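Local coordinates for protein flavin-containing monooxygenase (Allium sativum, PDB 6WPU) that probably uses its bound FAD to insert an oxygen atom on the sulfur of S-allyl-L-cysteine, acting as a flavin-dependent S-monooxygenase of garlic, at residues Glu185-Glu190 against Asp312-Gly317; Tyr298-Leu303 against Val335-Lys340; Pro318-Val323 against Ile362-Lys367. All blocks are in the same frame, centred on the assembly; numbering follows the deposited sequence.

Contact 1. Residues Glu185-Glu190 against Asp312-Gly317; sequences EPRFAE and DDNRVG
Asp-313, by its carboxylate end, and Asn-314 meet the side chain of Arg-187 at the turn of a small hairpin. Asp-312 leads into that turn from strand 310-312. At Asp-313 the backbone takes a positive phi of 51°, and OD1 comes to 3.9 Å from Arg-187 NH2. This is a long salt bridge, with no hydrogen bond in it: the guanidinium and carboxylate planes stand 30° apart, and OD1 reaches the guanidinium obliquely. Attraction across such a gap at the surface is probably modest. Arg-187 gets there by a bend at chi3 (-54°), which swings the guanidinium off the line of its CB-CG-CD stem. Asn-314, the next residue, also has a positive phi, and the pair makes a type I' turn, the two-residue loop of a beta hairpin. The hairpin is closed by both backbone bonds, Asp-312 N to Arg-315 O and Arg-315 N to Asp-312 O, each 2.9 Å. The amide of Asn-314 stays near the aliphatic part of Arg-187, with ND2 4.4 Å from CD, while its polar atoms are spent elsewhere: ND2 on Tyr-296 O and OD1 on Tyr-298 N. That ties the turn to the 296-298 backbone, whose strand 296-297 also pairs with 185-186. From Arg-315 to Gly-317 the return strand leads away from Arg-187, with Arg-315 in a cation-pi contact with Tyr-378 and Gly-317 pairing back to Thr-310.

Contact 2. Residues Tyr298-Leu303 against Val335-Lys340; sequences YNFPFL and VGIPWK
The Tyr-298 ring meets Ile-337 at its hydroxyl-bearing edge, where the carbonyl O of Ile-337 lies in the ring plane; His-182 meets the ring at an intermediate inclination, His-392 nearly perpendicular. Phe-300 is likewise met at an edge: its CZ comes to 4.1 Å from Ile-337 CD1, and the Phe-334 ring packs against it edge-to-face. One face of the Phe-302 ring carries Phe-300 CB, 4.2 Å above the plane and offset toward the rim. Tyr-298 CG lies anti to the carbonyl carbon (chi1 -62°), with the ring directed to Ile-337. The single polar link between the segments runs from Tyr-298 OH to Ile-337 O, 2.7 Å. It is short; the hydroxyl approaches at a C=O...donor angle of 143°, tilted 33° from the carbonyl plane. Beside it, Ile-337 CG2 sits 3.8 Å from Tyr-298 CE2, so one residue supplies both the acceptor and an apolar branch to the same ring. Segment 335-340 leaves the carboxyl end of strand 332-334, an outermost strand of the five-stranded parallel sheet of the FAD-binding Rossmann-type domain, and turns toward helix 343-358, while 298-303 lies in the loop after strand 296-297. Phe-302 touches the FAD and belongs to its pocket. At the same hydroxyl, roughly at a right angle to the bond with Ile-337 O, Trp-339 CD1 lies 3.2 Å from Tyr-298 OH. The Trp-339 backbone is bonded to His-392 and Ile-394.

Contact 3. Residues Pro318-Val323 against Ile362-Lys367; sequences PLYKHV and ISLPTK. With SO4 (sulfate ion), chain F.
Tyr-320 reaches across to Leu-364 and Pro-365 with the outer half of its ring. From CB, the ring carbon CG swings anti to the backbone N (chi1 174°), which sends the ring out from its loop toward the other segment. Over the ring centre, on one face, lies CG of the neighbouring Lys-321, 3.6 Å above the plane. Further out, CE2 touches both partners: Leu-364 CD2 arrives at the ring edge, 4.1 Å from Tyr-320 CE2, and Pro-365 CD lies 3.8 Å from the same CE2. CZ continues along the proline, and at the tip OH sits 3.5 Å from Pro-365 CG. The contact is van der Waals in kind, with no hydrogen bond between the segments, even at the hydroxyl. Tyr-320 lies within a type II turn from Leu-319 to His-322, just after the cis peptide bond between Gly-317 and Pro-318; helices 367-383 and 398-409 lend Met-370, Asp-373 and Trp-404 to its surroundings. Across from it, the 362-367 loop joins helix 343-358 to helix 367-383, and Leu-364 rests on Trp-353 and Val-357 of the first. Thr-366 is the N-cap of the second: its hydroxyl caps a backbone N of the first turn while the Glu-369 carboxylate accepts from Thr-366 N, as in a capping box. A sulfate, probably from the crystallisation liquor, sits at this helix start. Lys-367 N divides itself between sulfate O1 and O2, each 3.2 Å away, and a bend at chi4 (76°) turns NZ toward O4 in a weak bond.

Contact 1 is at the surface; contacts 2 and 3 are both partly buried, contact 2 nearest the chain centre and contact 3 the farthest from it. Contact 1 is a meeting of opposite charges, contact 2 mixes aromatic packing with one short hydrogen bond, and contact 3 rests on van der Waals contact without a hydrogen bond between its segments. Contacts 1 and 2 touch: Val-316, in the hairpin of contact 1, packs on Tyr-298 and Phe-300. Contact 3 continues the chain directly from contact 1, yet their centres lie about 24 Å apart. Its 318-323 loop passes against contact 2, where Leu-319 and His-322 pack against Ile-337 and Pro-338. Of the three, contact 2 alone holds a residue of the FAD pocket.

Contact 1. Residues Glu185-Glu190 against Asp312-Gly317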
loop_
_atom_site.group_PDB
_atom_site.type_symbol
_atom_site.label_atom_id
_atom_site.label_comp_id
_atom_site.label_asym_id
_atom_site.label_seq_id
_atom_site.Cartn_x
_atom_site.Cartn_y
_atom_site.Cartn_z
ATOM N N GLU A 185 -2.637 -6.379 7.606
ATOM C CA GLU A 185 -2.352 -7.689 8.165
ATOM C C GLU A 185 -0.856 -7.971 8.046
ATOM O O GLU A 185 -0.342 -8.061 6.921
ATOM C CB GLU A 185 -3.159 -8.758 7.453
ATOM C CG GLU A 185 -3.016 -10.162 8.038
ATOM C CD GLU A 185 -3.719 -10.331 9.391
ATOM O OE1 GLU A 185 -4.441 -9.413 9.824
ATOM O OE2 GLU A 185 -3.547 -11.393 10.023
ATOM N N PRO A 186 -0.130 -8.128 9.157
ATOM C CA PRO A 186 1.340 -8.197 9.105
ATOM C C PRO A 186 1.883 -9.532 8.633
ATOM O O PRO A 186 1.271 -10.589 8.809
ATOM C CB PRO A 186 1.747 -7.966 10.568
ATOM C CG PRO A 186 0.646 -8.593 11.325
ATOM C CD PRO A 186 -0.619 -8.181 10.541
ATOM N N ARG A 187 3.080 -9.474 8.054
ATOM C CA ARG A 187 3.920 -10.650 7.926
ATOM C C ARG A 187 5.196 -10.421 8.731
ATOM O O ARG A 187 5.550 -9.284 9.062
ATOM C CB ARG A 187 4.230 -10.982 6.462
ATOM C CG ARG A 187 5.328 -10.202 5.834
ATOM C CD ARG A 187 5.475 -10.529 4.340
ATOM N NE ARG A 187 5.638 -11.952 4.033
ATOM C CZ ARG A 187 6.811 -12.561 3.830
ATOM N NH1 ARG A 187 7.945 -11.873 3.925
ATOM N NH2 ARG A 187 6.852 -13.863 3.535
ATOM N N PHE A 188 5.900 -11.509 9.025
ATOM C CA PHE A 188 6.919 -11.497 10.070
ATOM C C PHE A 188 8.234 -12.087 9.597
ATOM O O PHE A 188 8.293 -12.832 8.621
ATOM C CB PHE A 188 6.444 -12.273 11.289
ATOM C CG PHE A 188 5.218 -11.708 11.884
ATOM C CD1 PHE A 188 5.303 -10.671 12.798
ATOM C CD2 PHE A 188 3.971 -12.169 11.496
ATOM C CE1 PHE A 188 4.165 -10.129 13.332
ATOM C CE2 PHE A 188 2.829 -11.630 12.030
ATOM C CZ PHE A 188 2.927 -10.605 12.943
ATOM N N ALA A 189 9.292 -11.753 10.327
ATOM C CA ALA A 189 10.597 -12.348 10.111
ATOM C C ALA A 189 10.708 -13.642 10.912
ATOM O O ALA A 189 10.008 -13.839 11.908
ATOM C CB ALA A 189 11.701 -11.373 10.525
ATOM N N GLU A 190 11.569 -14.542 10.448
ATOM C CA GLU A 190 11.895 -15.762 11.174
ATOM C C GLU A 190 13.205 -15.510 11.903
ATOM O O GLU A 190 14.255 -15.396 11.268
ATOM C CB GLU A 190 12.010 -16.953 10.228
ATOM C CG GLU A 190 10.666 -17.526 9.827
ATOM C CD GLU A 190 9.966 -18.217 10.985
ATOM O OE1 GLU A 190 10.608 -19.078 11.632
ATOM O OE2 GLU A 190 8.784 -17.892 11.253
ATOM N N ASP A 312 -1.763 -16.938 -1.707
ATOM C CA ASP A 312 -0.749 -17.944 -1.397
ATOM C C ASP A 312 0.614 -17.270 -1.414
ATOM O O ASP A 312 1.139 -16.973 -2.492
ATOM C CB ASP A 312 -0.797 -19.101 -2.396
ATOM C CG ASP A 312 0.323 -20.124 -2.175
ATOM O OD1 ASP A 312 0.787 -20.280 -1.017
ATOM O OD2 ASP A 312 0.735 -20.771 -3.171
ATOM N N ASP A 313 1.185 -17.037 -0.226
ATOM C CA ASP A 313 2.494 -16.394 -0.081
ATOM C C ASP A 313 2.544 -15.096 -0.883
ATOM O O ASP A 313 3.431 -14.875 -1.710
ATOM C CB ASP A 313 3.624 -17.340 -0.493
ATOM C CG ASP A 313 5.005 -16.846 -0.033
ATOM O OD1 ASP A 313 5.067 -15.914 0.804
ATOM O OD2 ASP A 313 6.027 -17.385 -0.521
ATOM N N ASN A 314 1.523 -14.268 -0.672
ATOM C CA ASN A 314 1.330 -12.968 -1.314
ATOM C C ASN A 314 1.214 -13.051 -2.834
ATOM O O ASN A 314 1.498 -12.071 -3.534
ATOM C CB ASN A 314 2.417 -11.970 -0.893
ATOM C CG ASN A 314 2.007 -11.203 0.338
ATOM O OD1 ASN A 314 0.905 -11.419 0.863
ATOM N ND2 ASN A 314 2.875 -10.332 0.829
ATOM N N ARG A 315 0.784 -14.197 -3.363
ATOM C CA ARG A 315 0.282 -14.278 -4.734
ATOM C C ARG A 315 -1.243 -14.353 -4.666
ATOM O O ARG A 315 -1.806 -15.324 -4.141
ATOM C CB ARG A 315 0.857 -15.474 -5.483
ATOM C CG ARG A 315 0.128 -15.758 -6.784
ATOM C CD ARG A 315 0.784 -16.907 -7.525
ATOM N NE ARG A 315 2.092 -16.525 -8.056
ATOM C CZ ARG A 315 2.881 -17.346 -8.741
ATOM N NH1 ARG A 315 2.506 -18.596 -8.955
ATOM N NH2 ARG A 315 4.030 -16.913 -9.223
ATOM N N VAL A 316 -1.904 -13.311 -5.153
ATOM C CA VAL A 316 -3.361 -13.259 -5.190
ATOM C C VAL A 316 -3.831 -13.695 -6.569
ATOM O O VAL A 316 -3.330 -13.210 -7.589
ATOM C CB VAL A 316 -3.879 -11.845 -4.884
ATOM C CG1 VAL A 316 -5.404 -11.828 -4.959
ATOM C CG2 VAL A 316 -3.395 -11.364 -3.541
ATOM N N GLY A 317 -4.799 -14.595 -6.613
ATOM C CA GLY A 317 -5.519 -14.805 -7.845
ATOM C C GLY A 317 -5.777 -16.250 -8.206
ATOM O O GLY A 317 -6.101 -17.078 -7.349
#

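Contact 2. Residues Tyr298-Leu303 against Val335-Lys340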
loop_
_atom_site.group_PDB
_atom_site.type_symbol
_atom_site.label_atom_id
_atom_site.label_comp_id
_atom_site.label_asym_id
_atom_site.label_seq_id
_atom_site.Cartn_x
_atom_site.Cartn_y
_atom_site.Cartn_z
ATOM N N TYR A 298 -1.750 -9.805 1.897
ATOM C CA TYR A 298 -3.105 -9.592 1.411
ATOM C C TYR A 298 -4.075 -10.328 2.315
ATOM O O TYR A 298 -3.763 -11.393 2.844
ATOM C CB TYR A 298 -3.237 -10.100 -0.025
ATOM C CG TYR A 298 -2.332 -9.358 -0.982
ATOM C CD1 TYR A 298 -1.096 -9.883 -1.344
ATOM C CD2 TYR A 298 -2.703 -8.112 -1.499
ATOM C CE1 TYR A 298 -0.253 -9.205 -2.217
ATOM C CE2 TYR A 298 -1.873 -7.423 -2.367
ATOM C CZ TYR A 298 -0.636 -7.976 -2.717
ATOM O OH TYR A 298 0.225 -7.319 -3.580
ATOM N N ASN A 299 -5.264 -9.760 2.490
ATOM C CA ASN A 299 -6.226 -10.351 3.418
ATOM C C ASN A 299 -7.624 -9.901 3.007
ATOM O O ASN A 299 -7.935 -8.714 3.140
ATOM C CB ASN A 299 -5.890 -9.921 4.847
ATOM C CG ASN A 299 -6.736 -10.613 5.884
ATOM O OD1 ASN A 299 -6.983 -11.806 5.797
ATOM N ND2 ASN A 299 -7.202 -9.859 6.868
ATOM N N PHE A 300 -8.457 -10.834 2.518
ATOM C CA PHE A 300 -9.860 -10.565 2.160
ATOM C C PHE A 300 -10.785 -11.558 2.847
ATOM O O PHE A 300 -11.385 -12.412 2.185
ATOM C CB PHE A 300 -10.130 -10.675 0.660
ATOM C CG PHE A 300 -9.013 -10.268 -0.200
ATOM C CD1 PHE A 300 -8.194 -11.221 -0.775
ATOM C CD2 PHE A 300 -8.819 -8.938 -0.506
ATOM C CE1 PHE A 300 -7.160 -10.850 -1.602
ATOM C CE2 PHE A 300 -7.783 -8.553 -1.337
ATOM C CZ PHE A 300 -6.945 -9.521 -1.882
ATOM N N PRO A 301 -10.954 -11.458 4.161
ATOM C CA PRO A 301 -11.786 -12.462 4.853
ATOM C C PRO A 301 -13.236 -12.504 4.354
ATOM O O PRO A 301 -13.880 -13.561 4.383
ATOM C CB PRO A 301 -11.681 -12.039 6.325
ATOM C CG PRO A 301 -11.272 -10.580 6.287
ATOM C CD PRO A 301 -10.428 -10.421 5.066
ATOM N N PHE A 302 -13.748 -11.399 3.838
ATOM C CA PHE A 302 -15.143 -11.338 3.431
ATOM C C PHE A 302 -15.403 -12.023 2.097
ATOM O O PHE A 302 -16.568 -12.227 1.737
ATOM C CB PHE A 302 -15.559 -9.873 3.353
ATOM C CG PHE A 302 -14.582 -9.020 2.584
ATOM C CD1 PHE A 302 -14.641 -8.958 1.203
ATOM C CD2 PHE A 302 -13.586 -8.312 3.240
ATOM C CE1 PHE A 302 -13.737 -8.179 0.472
ATOM C CE2 PHE A 302 -12.682 -7.528 2.522
ATOM C CZ PHE A 302 -12.761 -7.461 1.130
ATOM N N LEU A 303 -14.361 -12.368 1.347
ATOM C CA LEU A 303 -14.521 -12.683 -0.065
ATOM C C LEU A 303 -14.684 -14.188 -0.253
ATOM O O LEU A 303 -13.780 -14.962 0.078
ATOM C CB LEU A 303 -13.330 -12.152 -0.857
ATOM C CG LEU A 303 -13.447 -12.342 -2.365
ATOM C CD1 LEU A 303 -14.777 -11.768 -2.881
ATOM C CD2 LEU A 303 -12.248 -11.707 -3.050
ATOM N N VAL A 335 -8.603 -3.318 -7.108
ATOM C CA VAL A 335 -7.820 -2.108 -7.357
ATOM C C VAL A 335 -6.742 -1.990 -6.279
ATOM O O VAL A 335 -7.027 -2.118 -5.084
ATOM C CB VAL A 335 -8.704 -0.848 -7.403
ATOM C CG1 VAL A 335 -7.840 0.414 -7.518
ATOM C CG2 VAL A 335 -9.638 -0.899 -8.600
ATOM N N GLY A 336 -5.503 -1.761 -6.705
ATOM C CA GLY A 336 -4.428 -1.480 -5.769
ATOM C C GLY A 336 -3.667 -2.687 -5.257
ATOM O O GLY A 336 -2.988 -2.575 -4.231
ATOM N N ILE A 337 -3.775 -3.839 -5.929
ATOM C CA ILE A 337 -2.961 -5.001 -5.562
ATOM C C ILE A 337 -1.461 -4.741 -5.711
ATOM O O ILE A 337 -0.701 -5.117 -4.808
ATOM C CB ILE A 337 -3.413 -6.239 -6.361
ATOM C CG1 ILE A 337 -4.854 -6.660 -6.003
ATOM C CG2 ILE A 337 -2.442 -7.390 -6.157
ATOM C CD1 ILE A 337 -5.042 -7.070 -4.581
ATOM N N PRO A 338 -0.968 -4.160 -6.812
ATOM C CA PRO A 338 0.491 -4.089 -7.006
ATOM C C PRO A 338 1.192 -3.303 -5.906
ATOM O O PRO A 338 0.597 -2.471 -5.221
ATOM C CB PRO A 338 0.633 -3.393 -8.365
ATOM C CG PRO A 338 -0.666 -3.744 -9.098
ATOM C CD PRO A 338 -1.699 -3.693 -8.011
ATOM N N TRP A 339 2.481 -3.591 -5.726
ATOM C CA TRP A 339 3.267 -2.866 -4.733
ATOM C C TRP A 339 4.623 -2.495 -5.316
ATOM O O TRP A 339 4.969 -2.875 -6.442
ATOM C CB TRP A 339 3.415 -3.640 -3.413
ATOM C CG TRP A 339 3.876 -5.064 -3.524
ATOM C CD1 TRP A 339 3.157 -6.124 -3.993
ATOM C CD2 TRP A 339 5.145 -5.593 -3.105
ATOM N NE1 TRP A 339 3.902 -7.279 -3.916
ATOM C CE2 TRP A 339 5.126 -6.982 -3.371
ATOM C CE3 TRP A 339 6.294 -5.030 -2.537
ATOM C CZ2 TRP A 339 6.218 -7.817 -3.090
ATOM C CZ3 TRP A 339 7.391 -5.872 -2.253
ATOM C CH2 TRP A 339 7.338 -7.244 -2.534
ATOM N N LYS A 340 5.375 -1.713 -4.531
ATOM C CA LYS A 340 6.532 -0.954 -5.012
ATOM C C LYS A 340 6.120 -0.016 -6.150
ATOM O O LYS A 340 6.796 0.103 -7.178
ATOM C CB LYS A 340 7.690 -1.877 -5.427
ATOM C CG LYS A 340 8.535 -2.390 -4.245
ATOM C CD LYS A 340 9.431 -1.300 -3.649
ATOM C CE LYS A 340 10.256 -1.821 -2.460
ATOM N NZ LYS A 340 11.274 -0.846 -1.937
#

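Contact 3. Residues Pro318-Val323 against Ile362-Lys367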
loop_
_atom_site.group_PDB
_atom_site.type_symbol
_atom_site.label_atom_id
_atom_site.label_comp_id
_atom_site.label_asym_id
_atom_site.label_seq_id
_atom_site.Cartn_x
_atom_site.Cartn_y
_atom_site.Cartn_z
ATOM N N PRO A 318 -5.611 -16.592 -9.496
ATOM C CA PRO A 318 -5.031 -15.779 -10.585
ATOM C C PRO A 318 -5.774 -14.472 -10.932
ATOM O O PRO A 318 -7.014 -14.422 -10.890
ATOM C CB PRO A 318 -5.052 -16.743 -11.779
ATOM C CG PRO A 318 -6.084 -17.762 -11.445
ATOM C CD PRO A 318 -5.982 -17.937 -9.958
ATOM N N LEU A 319 -5.002 -13.419 -11.223
ATOM C CA LEU A 319 -5.538 -12.098 -11.545
ATOM C C LEU A 319 -4.936 -11.631 -12.857
ATOM O O LEU A 319 -3.713 -11.473 -12.965
ATOM C CB LEU A 319 -5.242 -11.072 -10.453
ATOM C CG LEU A 319 -5.901 -11.258 -9.087
ATOM C CD1 LEU A 319 -5.559 -10.086 -8.184
ATOM C CD2 LEU A 319 -7.409 -11.437 -9.241
ATOM N N TYR A 320 -5.794 -11.405 -13.845
ATOM C CA TYR A 320 -5.344 -10.896 -15.126
ATOM C C TYR A 320 -4.940 -9.438 -14.949
ATOM O O TYR A 320 -5.734 -8.633 -14.442
ATOM C CB TYR A 320 -6.459 -11.054 -16.162
ATOM C CG TYR A 320 -6.157 -10.432 -17.493
ATOM C CD1 TYR A 320 -5.056 -10.853 -18.257
ATOM C CD2 TYR A 320 -6.960 -9.413 -17.989
ATOM C CE1 TYR A 320 -4.782 -10.273 -19.491
ATOM C CE2 TYR A 320 -6.693 -8.823 -19.211
ATOM C CZ TYR A 320 -5.611 -9.257 -19.961
ATOM O OH TYR A 320 -5.372 -8.660 -21.176
ATOM N N LYS A 321 -3.691 -9.116 -15.312
ATOM C CA LYS A 321 -3.132 -7.768 -15.144
ATOM C C LYS A 321 -3.249 -7.287 -13.694
ATOM O O LYS A 321 -3.382 -6.089 -13.434
ATOM C CB LYS A 321 -3.798 -6.771 -16.100
ATOM C CG LYS A 321 -3.731 -7.165 -17.577
ATOM C CD LYS A 321 -2.284 -7.443 -17.993
ATOM C CE LYS A 321 -2.167 -7.609 -19.500
ATOM N NZ LYS A 321 -0.831 -8.105 -19.896
ATOM N N HIS A 322 -3.211 -8.227 -12.741
ATOM C CA HIS A 322 -3.290 -7.952 -11.302
ATOM C C HIS A 322 -4.655 -7.414 -10.874
ATOM O O HIS A 322 -4.788 -6.874 -9.763
ATOM C CB HIS A 322 -2.195 -6.972 -10.825
ATOM C CG HIS A 322 -0.810 -7.302 -11.305
ATOM N ND1 HIS A 322 -0.009 -8.244 -10.691
ATOM C CD2 HIS A 322 -0.069 -6.780 -12.313
ATOM C CE1 HIS A 322 1.154 -8.309 -11.317
ATOM N NE2 HIS A 322 1.146 -7.428 -12.301
ATOM N N VAL A 323 -5.687 -7.572 -11.711
ATOM C CA VAL A 323 -6.962 -6.905 -11.482
ATOM C C VAL A 323 -8.136 -7.880 -11.518
ATOM O O VAL A 323 -8.958 -7.896 -10.594
ATOM C CB VAL A 323 -7.160 -5.766 -12.508
ATOM C CG1 VAL A 323 -8.616 -5.268 -12.514
ATOM C CG2 VAL A 323 -6.228 -4.613 -12.190
ATOM N N ILE A 362 -14.795 -0.907 -23.818
ATOM C CA ILE A 362 -13.675 -1.720 -24.267
ATOM C C ILE A 362 -13.932 -3.157 -23.841
ATOM O O ILE A 362 -14.791 -3.443 -23.005
ATOM C CB ILE A 362 -12.311 -1.224 -23.726
ATOM C CG1 ILE A 362 -12.228 -1.368 -22.218
ATOM C CG2 ILE A 362 -12.033 0.230 -24.128
ATOM C CD1 ILE A 362 -10.922 -0.842 -21.688
ATOM N N SER A 363 -13.171 -4.066 -24.428
ATOM C CA SER A 363 -13.366 -5.487 -24.214
ATOM C C SER A 363 -12.191 -6.089 -23.448
ATOM O O SER A 363 -11.077 -5.562 -23.454
ATOM C CB SER A 363 -13.542 -6.204 -25.556
ATOM O OG SER A 363 -13.991 -7.531 -25.368
ATOM N N LEU A 364 -12.465 -7.194 -22.770
ATOM C CA LEU A 364 -11.465 -8.087 -22.200
ATOM C C LEU A 364 -11.231 -9.260 -23.145
ATOM O O LEU A 364 -12.065 -9.540 -24.007
ATOM C CB LEU A 364 -11.930 -8.597 -20.832
ATOM C CG LEU A 364 -11.888 -7.611 -19.664
ATOM C CD1 LEU A 364 -12.533 -8.200 -18.400
ATOM C CD2 LEU A 364 -10.434 -7.194 -19.385
ATOM N N PRO A 365 -10.100 -9.973 -23.033
ATOM C CA PRO A 365 -9.949 -11.213 -23.812
ATOM C C PRO A 365 -10.927 -12.272 -23.329
ATOM O O PRO A 365 -11.639 -12.046 -22.344
ATOM C CB PRO A 365 -8.493 -11.637 -23.536
ATOM C CG PRO A 365 -7.833 -10.458 -22.913
ATOM C CD PRO A 365 -8.921 -9.712 -22.189
ATOM N N THR A 366 -10.957 -13.436 -23.973
ATOM C CA THR A 366 -11.748 -14.532 -23.434
ATOM C C THR A 366 -11.170 -15.004 -22.098
ATOM O O THR A 366 -10.013 -14.744 -21.760
ATOM C CB THR A 366 -11.796 -15.711 -24.408
ATOM O OG1 THR A 366 -10.520 -16.358 -24.438
ATOM C CG2 THR A 366 -12.160 -15.253 -25.817
ATOM N N LYS A 367 -12.004 -15.711 -21.332
ATOM C CA LYS A 367 -11.550 -16.266 -20.060
ATOM C C LYS A 367 -10.315 -17.131 -20.247
ATOM O O LYS A 367 -9.374 -17.071 -19.444
ATOM C CB LYS A 367 -12.665 -17.082 -19.411
ATOM C CG LYS A 367 -13.835 -16.259 -18.913
ATOM C CD LYS A 367 -14.872 -17.142 -18.244
ATOM C CE LYS A 367 -16.078 -16.329 -17.775
ATOM N NZ LYS A 367 -16.970 -15.967 -18.917
HETATM S S SO4 F . -15.434 -16.522 -22.832
HETATM O O1 SO4 F . -14.516 -17.498 -22.258
HETATM O O2 SO4 F . -14.865 -15.181 -22.753
HETATM O O3 SO4 F . -15.651 -16.845 -24.240
HETATM O O4 SO4 F . -16.698 -16.570 -22.086
#